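Local coordinates for CAIP (Helicobacter cinaedi, PDB 5LBH), which probably stores and oxidises iron as a Dps-like mini-ferritin, and promotes the differentiation of macrophages into foam cells in atherosclerotic inflammation, at residues N24-T37 / E82-V96. Sequence-based numbering, arbitrary orientation.
Sequences NFHWNVKGMDFHPT and ESKTSFCSKEIAQAV. With FE (Fe (III) ion), chain V.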
# COMPACT_ATOMS: atom_id res chain seq x y z
N ASN A 24 33.24 6.18 2.95
CA ASN A 24 34.46 5.95 2.19
C ASN A 24 34.52 4.52 1.64
O ASN A 24 34.80 4.31 0.46
CB ASN A 24 35.65 6.30 3.09
CG ASN A 24 36.98 6.06 2.45
OD1 ASN A 24 37.09 5.86 1.25
ND2 ASN A 24 38.03 6.15 3.27
N PHE A 25 34.22 3.52 2.48
CA PHE A 25 34.10 2.15 1.96
C PHE A 25 33.03 2.06 0.87
O PHE A 25 33.21 1.38 -0.15
CB PHE A 25 33.74 1.17 3.09
CG PHE A 25 34.79 1.07 4.16
CD1 PHE A 25 36.12 1.36 3.88
CD2 PHE A 25 34.45 0.68 5.44
CE1 PHE A 25 37.08 1.27 4.87
CE2 PHE A 25 35.40 0.57 6.43
CZ PHE A 25 36.73 0.87 6.15
N HIS A 26 31.91 2.75 1.08
CA HIS A 26 30.79 2.74 0.15
C HIS A 26 31.19 3.30 -1.21
O HIS A 26 30.75 2.78 -2.25
CB HIS A 26 29.65 3.52 0.79
CG HIS A 26 28.46 3.71 -0.09
ND1 HIS A 26 27.62 2.68 -0.45
CD2 HIS A 26 27.94 4.83 -0.65
CE1 HIS A 26 26.64 3.15 -1.20
NE2 HIS A 26 26.81 4.46 -1.34
N TRP A 27 32.00 4.35 -1.23
CA TRP A 27 32.37 5.03 -2.47
C TRP A 27 33.52 4.34 -3.21
O TRP A 27 33.58 4.40 -4.45
CB TRP A 27 32.78 6.47 -2.19
CG TRP A 27 31.74 7.34 -1.60
CD1 TRP A 27 30.40 7.31 -1.87
CD2 TRP A 27 31.94 8.40 -0.66
NE1 TRP A 27 29.75 8.29 -1.14
CE2 TRP A 27 30.68 8.97 -0.39
CE3 TRP A 27 33.07 8.92 -0.01
CZ2 TRP A 27 30.50 10.03 0.50
CZ3 TRP A 27 32.91 9.97 0.87
CH2 TRP A 27 31.62 10.51 1.13
N ASN A 28 34.47 3.73 -2.49
CA ASN A 28 35.77 3.38 -3.06
C ASN A 28 36.02 1.87 -3.10
O ASN A 28 37.18 1.45 -3.22
CB ASN A 28 36.89 4.07 -2.27
CG ASN A 28 36.83 5.58 -2.39
OD1 ASN A 28 36.61 6.12 -3.47
ND2 ASN A 28 37.07 6.29 -1.29
N VAL A 29 34.97 1.06 -2.95
CA VAL A 29 35.10 -0.38 -3.17
C VAL A 29 35.33 -0.66 -4.65
O VAL A 29 34.74 -0.03 -5.54
CB VAL A 29 33.86 -1.13 -2.61
CG1 VAL A 29 32.57 -0.66 -3.27
CG2 VAL A 29 34.02 -2.62 -2.80
N LYS A 30 36.22 -1.61 -4.92
CA LYS A 30 36.54 -2.04 -6.27
C LYS A 30 36.33 -3.54 -6.33
O LYS A 30 36.20 -4.20 -5.30
CB LYS A 30 37.98 -1.68 -6.64
CG LYS A 30 38.26 -0.20 -6.57
CD LYS A 30 37.57 0.59 -7.66
CE LYS A 30 37.73 2.08 -7.39
NZ LYS A 30 39.08 2.45 -6.84
N GLY A 31 36.29 -4.09 -7.54
CA GLY A 31 36.28 -5.52 -7.72
C GLY A 31 34.90 -6.06 -8.05
O GLY A 31 33.89 -5.37 -7.98
N MET A 32 34.88 -7.36 -8.40
CA MET A 32 33.69 -7.96 -9.00
C MET A 32 32.50 -7.89 -8.05
O MET A 32 31.35 -7.73 -8.49
CB MET A 32 33.99 -9.41 -9.38
CG MET A 32 33.41 -9.87 -10.75
SD MET A 32 34.00 -8.98 -12.23
CE MET A 32 32.47 -8.36 -12.92
N ASP A 33 32.75 -7.94 -6.75
CA ASP A 33 31.71 -7.94 -5.72
C ASP A 33 31.40 -6.49 -5.29
O ASP A 33 31.10 -6.17 -4.14
CB ASP A 33 32.25 -8.84 -4.61
CG ASP A 33 31.37 -8.96 -3.37
OD1 ASP A 33 31.73 -9.81 -2.53
OD2 ASP A 33 30.36 -8.27 -3.19
N PHE A 34 31.43 -5.60 -6.29
CA PHE A 34 31.27 -4.16 -6.06
C PHE A 34 29.87 -3.82 -5.59
O PHE A 34 29.70 -3.02 -4.67
CB PHE A 34 31.60 -3.35 -7.33
CG PHE A 34 31.13 -1.91 -7.25
CD1 PHE A 34 31.94 -0.92 -6.68
CD2 PHE A 34 29.86 -1.55 -7.68
CE1 PHE A 34 31.50 0.41 -6.57
CE2 PHE A 34 29.41 -0.21 -7.56
CZ PHE A 34 30.23 0.76 -7.00
N HIS A 35 28.84 -4.38 -6.23
CA HIS A 35 27.51 -3.86 -5.96
C HIS A 35 26.90 -4.30 -4.63
O HIS A 35 26.31 -3.46 -3.93
CB HIS A 35 26.54 -4.20 -7.08
CG HIS A 35 25.25 -3.44 -6.96
ND1 HIS A 35 24.03 -4.06 -6.75
CD2 HIS A 35 25.02 -2.11 -6.93
CE1 HIS A 35 23.09 -3.13 -6.64
NE2 HIS A 35 23.67 -1.94 -6.75
N PRO A 36 26.96 -5.58 -4.25
CA PRO A 36 26.52 -5.92 -2.89
C PRO A 36 27.25 -5.12 -1.82
O PRO A 36 26.63 -4.64 -0.86
CB PRO A 36 26.80 -7.43 -2.79
CG PRO A 36 27.62 -7.77 -3.93
CD PRO A 36 27.38 -6.78 -5.00
N THR A 37 28.55 -4.91 -2.00
CA THR A 37 29.30 -4.18 -0.98
C THR A 37 28.89 -2.72 -0.94
O THR A 37 28.75 -2.13 0.13
CB THR A 37 30.79 -4.35 -1.25
OG1 THR A 37 31.15 -5.70 -0.93
CG2 THR A 37 31.59 -3.41 -0.35
N GLU A 82 40.19 6.85 8.24
CA GLU A 82 40.86 6.13 7.17
C GLU A 82 41.15 7.06 5.99
O GLU A 82 40.22 7.60 5.37
CB GLU A 82 40.02 4.93 6.72
CG GLU A 82 40.61 4.14 5.56
CD GLU A 82 42.03 3.66 5.82
OE1 GLU A 82 42.96 4.48 5.77
OE2 GLU A 82 42.22 2.45 6.07
N SER A 83 42.44 7.23 5.67
CA SER A 83 42.86 8.12 4.60
C SER A 83 42.93 7.44 3.23
O SER A 83 42.80 8.13 2.22
CB SER A 83 44.22 8.73 4.94
OG SER A 83 44.08 9.90 5.73
N LYS A 84 43.14 6.12 3.16
CA LYS A 84 43.17 5.45 1.87
C LYS A 84 41.83 5.59 1.14
O LYS A 84 40.79 5.88 1.75
CB LYS A 84 43.52 3.97 2.03
CG LYS A 84 44.65 3.70 3.02
CD LYS A 84 44.81 2.22 3.29
CE LYS A 84 44.69 1.43 1.97
NZ LYS A 84 44.03 0.08 2.12
N THR A 85 41.86 5.38 -0.18
CA THR A 85 40.76 5.76 -1.06
C THR A 85 40.42 4.67 -2.06
O THR A 85 39.92 4.96 -3.15
CB THR A 85 41.07 7.07 -1.82
OG1 THR A 85 41.90 6.79 -2.96
CG2 THR A 85 41.69 8.14 -0.95
N SER A 86 40.72 3.42 -1.73
CA SER A 86 40.43 2.33 -2.65
C SER A 86 40.45 1.04 -1.84
O SER A 86 41.37 0.84 -1.04
CB SER A 86 41.47 2.32 -3.79
OG SER A 86 41.14 1.41 -4.81
N PHE A 87 39.43 0.20 -1.97
CA PHE A 87 39.35 -1.01 -1.17
C PHE A 87 38.79 -2.16 -1.98
O PHE A 87 37.90 -1.98 -2.82
CB PHE A 87 38.47 -0.80 0.08
CG PHE A 87 38.80 0.44 0.85
CD1 PHE A 87 38.17 1.64 0.56
CD2 PHE A 87 39.77 0.40 1.86
CE1 PHE A 87 38.49 2.78 1.26
CE2 PHE A 87 40.09 1.54 2.56
CZ PHE A 87 39.44 2.73 2.28
N CYS A 88 39.35 -3.34 -1.77
CA CYS A 88 38.66 -4.55 -2.18
C CYS A 88 37.67 -4.96 -1.08
O CYS A 88 37.74 -4.50 0.06
CB CYS A 88 39.67 -5.65 -2.51
SG CYS A 88 40.49 -6.41 -1.14
N SER A 89 36.73 -5.82 -1.46
CA SER A 89 35.62 -6.15 -0.58
C SER A 89 36.07 -6.96 0.63
O SER A 89 35.44 -6.87 1.69
CB SER A 89 34.57 -6.92 -1.37
OG SER A 89 33.37 -6.19 -1.40
N LYS A 90 37.14 -7.75 0.51
CA LYS A 90 37.60 -8.49 1.68
C LYS A 90 38.26 -7.57 2.70
O LYS A 90 38.13 -7.79 3.91
CB LYS A 90 38.56 -9.60 1.26
CG LYS A 90 38.73 -10.68 2.31
CD LYS A 90 40.20 -11.05 2.52
CE LYS A 90 41.04 -9.78 2.69
NZ LYS A 90 42.47 -10.02 3.11
N GLU A 91 38.94 -6.52 2.26
CA GLU A 91 39.51 -5.58 3.21
C GLU A 91 38.41 -4.85 3.99
O GLU A 91 38.51 -4.70 5.21
CB GLU A 91 40.43 -4.61 2.47
CG GLU A 91 40.68 -3.34 3.22
CD GLU A 91 41.71 -2.43 2.56
OE1 GLU A 91 41.93 -2.54 1.32
OE2 GLU A 91 42.28 -1.58 3.30
N ILE A 92 37.35 -4.42 3.31
CA ILE A 92 36.24 -3.74 3.98
C ILE A 92 35.56 -4.65 5.00
O ILE A 92 35.20 -4.22 6.10
CB ILE A 92 35.22 -3.22 2.94
CG1 ILE A 92 35.79 -2.06 2.14
CG2 ILE A 92 33.87 -2.90 3.60
CD1 ILE A 92 34.89 -1.59 1.03
N ALA A 93 35.36 -5.92 4.64
CA ALA A 93 34.72 -6.85 5.56
C ALA A 93 35.48 -6.96 6.88
O ALA A 93 34.85 -7.09 7.93
CB ALA A 93 34.61 -8.23 4.92
N GLN A 94 36.81 -6.88 6.86
CA GLN A 94 37.52 -6.97 8.12
C GLN A 94 37.75 -5.61 8.78
O GLN A 94 37.85 -5.54 10.00
CB GLN A 94 38.85 -7.70 7.95
CG GLN A 94 39.72 -7.16 6.87
CD GLN A 94 40.54 -8.25 6.19
OE1 GLN A 94 40.56 -9.41 6.62
NE2 GLN A 94 41.24 -7.87 5.12
N ALA A 95 37.80 -4.53 8.01
CA ALA A 95 37.70 -3.22 8.66
C ALA A 95 36.42 -3.14 9.50
O ALA A 95 36.46 -2.72 10.66
CB ALA A 95 37.73 -2.10 7.63
N VAL A 96 35.30 -3.61 8.94
CA VAL A 96 34.02 -3.49 9.63
C VAL A 96 33.96 -4.46 10.81
O VAL A 96 33.44 -4.12 11.87
CB VAL A 96 32.87 -3.74 8.63
CG1 VAL A 96 31.55 -4.09 9.37
CG2 VAL A 96 32.72 -2.58 7.66
FE FE V . 25.67 6.23 -2.50
O HOH W 1 24.09 5.27 -4.31
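Val-29 and Phe-87 pair as a short parallel bridge, in which Phe-87 N donates a hydrogen bond to Asn-28 O (2.9 Å). Lys-30 N donates a hydrogen bond to Phe-87 O (2.7 Å). The bridge joins the C-terminal end of helix 4-28 to the start of helix 89-116, and segments 24-28 and 89-96 run antiparallel at 173°. Next to the bridge, Phe-25 and Phe-87 form a T-shaped pair. The edge of Phe-25 points at the face of Phe-87, with centroids 5.0 Å apart. The two ring planes stand at 86°. Phe-25 has CG anti to the carbonyl carbon (chi1 -63°), which carries the ring alongside Ile-92. Ile-92 CD1 lies 3.6 Å from Phe-25 CB and also packs on Val-29 CB. At the far end of the ring, Phe-25 CZ touches Ala-95 CB.

These helices belong to the ferritin-like four-helix bundle of a twelve-subunit Dps-type shell. His-26 turns away from the contact and binds the iron(III) ion through NE2. Asp-53 and Glu-57 of a second subunit complete the protein ligands, so the site lies at a subunit interface.

Asn-24 meets the rim of the Phe-87 ring. Its OD1 sits at the ring edge, in plane, 3.4 Å from Phe-87 CE1. Its ND2 donates to Lys-84 O in a nearly straight bond that lies in the amide plane. Asn-28 ND2 donates to Asn-24 OD1 (2.6 Å), so the buried amide of Asn-24 is held at both ends and its rotation is fixed. The Asn-28 side chain also lies against Thr-85 O. Nearer the surface, Lys-30 bends at chi2 and chi4, and its NZ donates to Ser-86 OG. From helix 34-61, Thr-37 CG2 reaches Ile-92 CD1.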